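Side-chain contacts in alpha-glucosidase ([Eubacterium] rectale, PDB 6PNR), which probably hydrolyses alpha-linked sulfoquinovose glycosides derived from sulfolipid, as a family 31 glycoside hydrolase: residues 20-25 with 71-76; 590-595 with 612-617. All coordinates share one frame; numbering follows the deposited sequence.

Contact 1 of 2, residues 20-25 with 71-76; sequences LEHSKE and LCFESY
F73 points the edge of its ring into the face of H22. This is a T-shaped (edge-to-face) pair. The ring centroids lie 5.2 Å apart and the planes meet at 74°. One phenyl carbon does the touching: F73 CE1 sits over the centre of the imidazole and comes within 3.7 Å of H22 CE1. All five imidazole atoms lie at nearly the same distance from it, so the C-H edge meets the whole pi face. The CG of H22 lies anti to the backbone N (chi1 178°), which carries the ring out from its strand toward the phenyl.

The rotation of the imidazole is also fixed from outside the pair, because its ND1 accepts a hydrogen bond from M28 N. L59 packs against H22 as well. Replacing H22 by alanine would probably leave M28 N without its acceptor and open a gap beside the F73 edge.

The tight part ends with these two buried rings. The two segments cover 85 Å² in all, and the closest CA atoms, those of H22 and L71, are 10.1 Å apart. The flanks turn to solvent. K24 and E25 are exposed. Nearby, S23 OG donates to E21 OE2 at 3.2 Å and also accepts from R26 N. On the other segment, Y76 N bonds F73 O at 3.1 Å. This closes a beta turn close to type II', with E74 at positive phi and S75 exposed, and it leads into strand 77-83.

L71 rests on F10 of strand 10-14, so the two sheets also meet beside the ring pair. Strand 17-22 edges a three-stranded antiparallel sheet, and strand 68-73 belongs to an eight-stranded one. Aromatic packing between two such layers is consistent with the beta-sandwich N-terminal domain of family 31 enzymes.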
loop_
_atom_site.group_PDB
_atom_site.type_symbol
_atom_site.label_atom_id
_atom_site.label_comp_id
_atom_site.label_asym_id
_atom_site.label_seq_id
_atom_site.Cartn_x
_atom_site.Cartn_y
_atom_site.Cartn_z
ATOM N N LEU A 20 14.467 -21.824 -20.990
ATOM C CA LEU A 20 13.108 -22.319 -20.813
ATOM C C LEU A 20 13.146 -23.764 -20.352
ATOM O O LEU A 20 13.991 -24.546 -20.799
ATOM C CB LEU A 20 12.278 -22.236 -22.106
ATOM C CG LEU A 20 11.873 -20.859 -22.634
ATOM C CD1 LEU A 20 10.900 -21.008 -23.790
ATOM C CD2 LEU A 20 11.252 -20.001 -21.524
ATOM N N GLU A 21 12.217 -24.121 -19.472
ATOM C CA GLU A 21 12.079 -25.507 -19.052
ATOM C C GLU A 21 10.637 -25.775 -18.666
ATOM O O GLU A 21 9.993 -24.936 -18.027
ATOM C CB GLU A 21 13.001 -25.839 -17.875
ATOM C CG GLU A 21 12.875 -27.283 -17.397
ATOM C CD GLU A 21 13.730 -27.578 -16.181
ATOM O OE1 GLU A 21 14.563 -26.720 -15.809
ATOM O OE2 GLU A 21 13.563 -28.669 -15.593
ATOM N N HIS A 22 10.130 -26.934 -19.076
ATOM C CA HIS A 22 8.895 -27.477 -18.533
ATOM C C HIS A 22 9.123 -28.927 -18.146
ATOM O O HIS A 22 9.372 -29.770 -19.011
ATOM C CB HIS A 22 7.726 -27.397 -19.510
ATOM C CG HIS A 22 6.470 -27.993 -18.954
ATOM N ND1 HIS A 22 5.551 -27.258 -18.234
ATOM C CD2 HIS A 22 6.010 -29.268 -18.958
ATOM C CE1 HIS A 22 4.564 -28.047 -17.845
ATOM N NE2 HIS A 22 4.820 -29.272 -18.272
ATOM N N SER A 23 9.032 -29.210 -16.852
ATOM C CA SER A 23 8.951 -30.568 -16.339
ATOM C C SER A 23 7.872 -30.582 -15.271
ATOM O O SER A 23 7.322 -29.537 -14.912
ATOM C CB SER A 23 10.293 -31.045 -15.773
ATOM O OG SER A 23 10.796 -30.130 -14.817
ATOM N N LYS A 24 7.553 -31.774 -14.762
ATOM C CA LYS A 24 6.615 -31.822 -13.647
ATOM C C LYS A 24 7.181 -31.109 -12.425
ATOM O O LYS A 24 6.427 -30.488 -11.667
ATOM C CB LYS A 24 6.241 -33.266 -13.308
ATOM C CG LYS A 24 4.981 -33.357 -12.442
ATOM C CD LYS A 24 4.534 -34.795 -12.189
ATOM C CE LYS A 24 5.422 -35.489 -11.170
ATOM N NZ LYS A 24 4.889 -36.833 -10.801
ATOM N N GLU A 25 8.504 -31.157 -12.234
ATOM C CA GLU A 25 9.124 -30.481 -11.096
ATOM C C GLU A 25 9.212 -28.971 -11.291
ATOM O O GLU A 25 9.113 -28.220 -10.312
ATOM C CB GLU A 25 10.527 -31.039 -10.836
ATOM C CG GLU A 25 10.576 -32.526 -10.517
ATOM C CD GLU A 25 10.573 -33.409 -11.762
ATOM O OE1 GLU A 25 10.802 -32.887 -12.879
ATOM O OE2 GLU A 25 10.340 -34.631 -11.620
ATOM N N LEU A 71 3.434 -28.592 -28.152
ATOM C CA LEU A 71 3.226 -29.041 -26.781
ATOM C C LEU A 71 1.749 -28.885 -26.439
ATOM O O LEU A 71 1.226 -27.764 -26.422
ATOM C CB LEU A 71 4.087 -28.244 -25.799
ATOM C CG LEU A 71 5.575 -28.046 -26.107
ATOM C CD1 LEU A 71 6.223 -27.223 -25.012
ATOM C CD2 LEU A 71 6.299 -29.371 -26.262
ATOM N N CYS A 72 1.077 -30.006 -26.179
ATOM C CA CYS A 72 -0.306 -30.008 -25.718
ATOM C C CYS A 72 -0.332 -30.110 -24.199
ATOM O O CYS A 72 0.358 -30.957 -23.617
ATOM C CB CYS A 72 -1.090 -31.165 -26.342
ATOM S SG CYS A 72 -1.040 -31.180 -28.155
ATOM N N PHE A 73 -1.116 -29.238 -23.562
ATOM C CA PHE A 73 -1.240 -29.166 -22.105
ATOM C C PHE A 73 -2.693 -29.440 -21.770
ATOM O O PHE A 73 -3.487 -28.507 -21.614
ATOM C CB PHE A 73 -0.803 -27.812 -21.556
ATOM C CG PHE A 73 0.631 -27.488 -21.797
ATOM C CD1 PHE A 73 1.612 -27.953 -20.938
ATOM C CD2 PHE A 73 1.002 -26.695 -22.871
ATOM C CE1 PHE A 73 2.946 -27.649 -21.160
ATOM C CE2 PHE A 73 2.317 -26.382 -23.089
ATOM C CZ PHE A 73 3.300 -26.860 -22.238
ATOM N N GLU A 74 -3.033 -30.724 -21.658
ATOM C CA GLU A 74 -4.387 -31.157 -21.339
ATOM C C GLU A 74 -5.395 -30.512 -22.280
ATOM O O GLU A 74 -5.156 -30.423 -23.489
ATOM C CB GLU A 74 -4.713 -30.835 -19.878
ATOM C CG GLU A 74 -3.910 -31.662 -18.884
ATOM C CD GLU A 74 -3.696 -30.962 -17.545
ATOM O OE1 GLU A 74 -2.870 -30.017 -17.482
ATOM O OE2 GLU A 74 -4.354 -31.361 -16.559
ATOM N N SER A 75 -6.529 -30.068 -21.743
ATOM C CA SER A 75 -7.516 -29.335 -22.523
ATOM C C SER A 75 -7.453 -27.832 -22.264
ATOM O O SER A 75 -8.488 -27.157 -22.279
ATOM C CB SER A 75 -8.922 -29.868 -22.239
ATOM O OG SER A 75 -9.131 -31.115 -22.886
ATOM N N TYR A 76 -6.254 -27.291 -22.037
ATOM C CA TYR A 76 -6.097 -25.884 -21.685
ATOM C C TYR A 76 -5.362 -25.083 -22.753
ATOM O O TYR A 76 -5.880 -24.066 -23.222
ATOM C CB TYR A 76 -5.369 -25.756 -20.341
ATOM C CG TYR A 76 -6.141 -26.310 -19.159
ATOM C CD1 TYR A 76 -7.359 -25.765 -18.774
ATOM C CD2 TYR A 76 -5.641 -27.373 -18.427
ATOM C CE1 TYR A 76 -8.061 -26.280 -17.686
ATOM C CE2 TYR A 76 -6.324 -27.885 -17.348
ATOM C CZ TYR A 76 -7.528 -27.343 -16.983
ATOM O OH TYR A 76 -8.183 -27.881 -15.906
#

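Contact 2 of 2, residues 590-595 with 612-617; sequences QYEYLF and WDVYLP. With SO4 (sulfate ion), chain D.
E592 OE2 accepts a hydrogen bond from Y615 N, at 2.9 Å with an N-H...O angle of 161°, on its syn lone pair. The acid docks on strand 611-616 of the C-terminal beta domain of this family 31 enzyme. V614 and L616 pair with strand 633-638, so the carboxylate takes up backbone atoms of Y615 between them. E592 OE1 lies 2.6 Å from Y615 O. Two oxygens so close suggest that the acid probably carries a proton. The chain of E592 is extended beyond CG (chi2 -176°), and this lets it reach the strand from the loop.

V614 packs CG1 alongside the acid, 3.6 Å from E592 OE2. L600 also touches the E592 side chain, and E592 is buried. Of the Y615 side chain, CB is the part near the acid; its OH bonds D583.

A water makes a second link. It donates to Y591 O at 2.8 Å and accepts from W612 NE1 at 3.0 Å. The same loop holds a sulfate, probably from the crystallisation liquor, on two backbone N-H groups. Q590 N meets sulfate O1 at 2.8 Å and Y591 N meets sulfate O4 at 3.1 Å. Q590 CG lies over one face of the Y591 ring. Sulfate O3 sits at that ring's edge, 3.3 Å from Y591 CD2.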
loop_
_atom_site.group_PDB
_atom_site.type_symbol
_atom_site.label_atom_id
_atom_site.label_comp_id
_atom_site.label_asym_id
_atom_site.label_seq_id
_atom_site.Cartn_x
_atom_site.Cartn_y
_atom_site.Cartn_z
ATOM N N GLN A 590 23.060 3.238 -13.537
ATOM C CA GLN A 590 21.922 3.762 -14.277
ATOM C C GLN A 590 21.839 5.284 -14.290
ATOM O O GLN A 590 20.881 5.825 -14.857
ATOM C CB GLN A 590 20.607 3.161 -13.739
ATOM C CG GLN A 590 20.199 3.637 -12.352
ATOM C CD GLN A 590 18.832 3.117 -11.926
ATOM O OE1 GLN A 590 18.560 1.917 -11.979
ATOM N NE2 GLN A 590 17.958 4.029 -11.508
ATOM N N TYR A 591 22.808 5.995 -13.704
ATOM C CA TYR A 591 22.841 7.453 -13.782
ATOM C C TYR A 591 24.078 7.966 -14.522
ATOM O O TYR A 591 24.389 9.165 -14.460
ATOM C CB TYR A 591 22.722 8.061 -12.376
ATOM C CG TYR A 591 21.418 7.670 -11.681
ATOM C CD1 TYR A 591 20.187 7.977 -12.243
ATOM C CD2 TYR A 591 21.426 6.981 -10.481
ATOM C CE1 TYR A 591 18.994 7.614 -11.615
ATOM C CE2 TYR A 591 20.246 6.626 -9.840
ATOM C CZ TYR A 591 19.040 6.946 -10.407
ATOM O OH TYR A 591 17.877 6.560 -9.783
ATOM N N GLU A 592 24.781 7.093 -15.228
ATOM C CA GLU A 592 25.698 7.489 -16.289
ATOM C C GLU A 592 25.230 6.843 -17.587
ATOM O O GLU A 592 24.609 5.776 -17.569
ATOM C CB GLU A 592 27.153 7.054 -16.001
ATOM C CG GLU A 592 27.582 7.239 -14.547
ATOM C CD GLU A 592 29.042 6.895 -14.326
ATOM O OE1 GLU A 592 29.604 6.139 -15.148
ATOM O OE2 GLU A 592 29.624 7.379 -13.333
ATOM N N TYR A 593 25.537 7.484 -18.710
ATOM C CA TYR A 593 25.248 6.908 -20.017
ATOM C C TYR A 593 26.362 7.245 -20.998
ATOM O O TYR A 593 27.056 8.254 -20.847
ATOM C CB TYR A 593 23.892 7.390 -20.581
ATOM C CG TYR A 593 23.753 8.888 -20.809
ATOM C CD1 TYR A 593 23.287 9.732 -19.796
ATOM C CD2 TYR A 593 24.048 9.456 -22.043
ATOM C CE1 TYR A 593 23.139 11.111 -20.013
ATOM C CE2 TYR A 593 23.912 10.820 -22.266
ATOM C CZ TYR A 593 23.454 11.645 -21.254
ATOM O OH TYR A 593 23.320 13.001 -21.492
ATOM N N LEU A 594 26.537 6.373 -21.999
ATOM C CA LEU A 594 27.392 6.688 -23.138
ATOM C C LEU A 594 26.567 7.485 -24.141
ATOM O O LEU A 594 25.493 7.037 -24.557
ATOM C CB LEU A 594 27.960 5.415 -23.781
ATOM C CG LEU A 594 28.715 4.484 -22.821
ATOM C CD1 LEU A 594 29.168 3.167 -23.481
ATOM C CD2 LEU A 594 29.898 5.217 -22.206
ATOM N N PHE A 595 27.042 8.681 -24.484
ATOM C CA PHE A 595 26.418 9.537 -25.491
ATOM C C PHE A 595 27.065 9.144 -26.812
ATOM O O PHE A 595 28.101 9.679 -27.204
ATOM C CB PHE A 595 26.633 11.006 -25.140
ATOM C CG PHE A 595 26.018 11.987 -26.109
ATOM C CD1 PHE A 595 24.690 11.876 -26.496
ATOM C CD2 PHE A 595 26.756 13.064 -26.573
ATOM C CE1 PHE A 595 24.119 12.801 -27.362
ATOM C CE2 PHE A 595 26.193 13.997 -27.436
ATOM C CZ PHE A 595 24.870 13.862 -27.828
ATOM N N TRP A 612 31.962 15.727 -8.502
ATOM C CA TRP A 612 31.074 14.605 -8.795
ATOM C C TRP A 612 31.900 13.334 -8.941
ATOM O O TRP A 612 32.949 13.353 -9.590
ATOM C CB TRP A 612 30.245 14.874 -10.064
ATOM C CG TRP A 612 29.060 13.938 -10.235
ATOM C CD1 TRP A 612 28.900 12.973 -11.196
ATOM C CD2 TRP A 612 27.880 13.886 -9.418
ATOM N NE1 TRP A 612 27.696 12.322 -11.021
ATOM C CE2 TRP A 612 27.051 12.866 -9.941
ATOM C CE3 TRP A 612 27.438 14.611 -8.303
ATOM C CZ2 TRP A 612 25.810 12.548 -9.380
ATOM C CZ3 TRP A 612 26.208 14.293 -7.743
ATOM C CH2 TRP A 612 25.409 13.268 -8.281
ATOM N N ASP A 613 31.442 12.250 -8.307
ATOM C CA ASP A 613 32.078 10.944 -8.439
ATOM C C ASP A 613 31.627 10.284 -9.734
ATOM O O ASP A 613 30.432 10.257 -10.038
ATOM C CB ASP A 613 31.721 10.038 -7.254
ATOM C CG ASP A 613 32.265 10.553 -5.927
ATOM O OD1 ASP A 613 33.333 11.208 -5.919
ATOM O OD2 ASP A 613 31.622 10.296 -4.884
ATOM N N VAL A 614 32.577 9.736 -10.490
ATOM C CA VAL A 614 32.297 9.124 -11.786
ATOM C C VAL A 614 32.970 7.763 -11.831
ATOM O O VAL A 614 34.116 7.617 -11.392
ATOM C CB VAL A 614 32.806 10.007 -12.948
ATOM C CG1 VAL A 614 32.518 9.358 -14.303
ATOM C CG2 VAL A 614 32.217 11.417 -12.862
ATOM N N TYR A 615 32.270 6.767 -12.360
ATOM C CA TYR A 615 32.905 5.510 -12.722
ATOM C C TYR A 615 33.135 5.489 -14.228
ATOM O O TYR A 615 32.179 5.570 -15.005
ATOM C CB TYR A 615 32.078 4.295 -12.306
ATOM C CG TYR A 615 32.700 3.027 -12.859
ATOM C CD1 TYR A 615 33.757 2.411 -12.198
ATOM C CD2 TYR A 615 32.268 2.474 -14.063
ATOM C CE1 TYR A 615 34.353 1.267 -12.704
ATOM C CE2 TYR A 615 32.863 1.327 -14.582
ATOM C CZ TYR A 615 33.904 0.729 -13.891
ATOM O OH TYR A 615 34.508 -0.406 -14.382
ATOM N N LEU A 616 34.401 5.356 -14.639
ATOM C CA LEU A 616 34.737 5.198 -16.048
ATOM C C LEU A 616 35.121 3.754 -16.340
ATOM O O LEU A 616 35.934 3.177 -15.606
ATOM C CB LEU A 616 35.892 6.122 -16.449
ATOM C CG LEU A 616 35.659 7.626 -16.439
ATOM C CD1 LEU A 616 36.947 8.339 -16.813
ATOM C CD2 LEU A 616 34.539 7.991 -17.396
ATOM N N PRO A 617 34.560 3.137 -17.376
ATOM C CA PRO A 617 35.074 1.839 -17.829
ATOM C C PRO A 617 36.507 1.972 -18.322
ATOM O O PRO A 617 36.979 3.065 -18.636
ATOM C CB PRO A 617 34.129 1.456 -18.976
ATOM C CG PRO A 617 32.892 2.310 -18.766
ATOM C CD PRO A 617 33.381 3.577 -18.144
HETATM S S SO4 D . 24.624 4.639 -10.412
HETATM O O1 SO4 D . 23.610 3.660 -10.826
HETATM O O2 SO4 D . 25.831 3.920 -9.972
HETATM O O3 SO4 D . 24.125 5.431 -9.279
HETATM O O4 SO4 D . 24.968 5.528 -11.538
HETATM O O HOH W 1 25.569 10.911 -12.665
#

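How the contacts relate
Contacts 1 and 2 follow one another along the chain; contact 1 closes before contact 2 opens. Their centres are 44 Å apart and their nearest atoms about 25 Å, so they do not touch. Contact 1 is peripheral, about 36 Å from the chain centre; contact 2 is about 21 Å from it. Contact 1 lies among strands of the N-terminal part. The first segment of contact 2 also meets other parts of the chain: Q590 bonds S122 and F124, while Y591 and Y593 pack on helix 469-481. Neither contact includes a residue of the inhibitor pocket, which is lined by D390, D458, R286 and others. The sulfate of contact 2 is separate from the inhibitor's sulfonate.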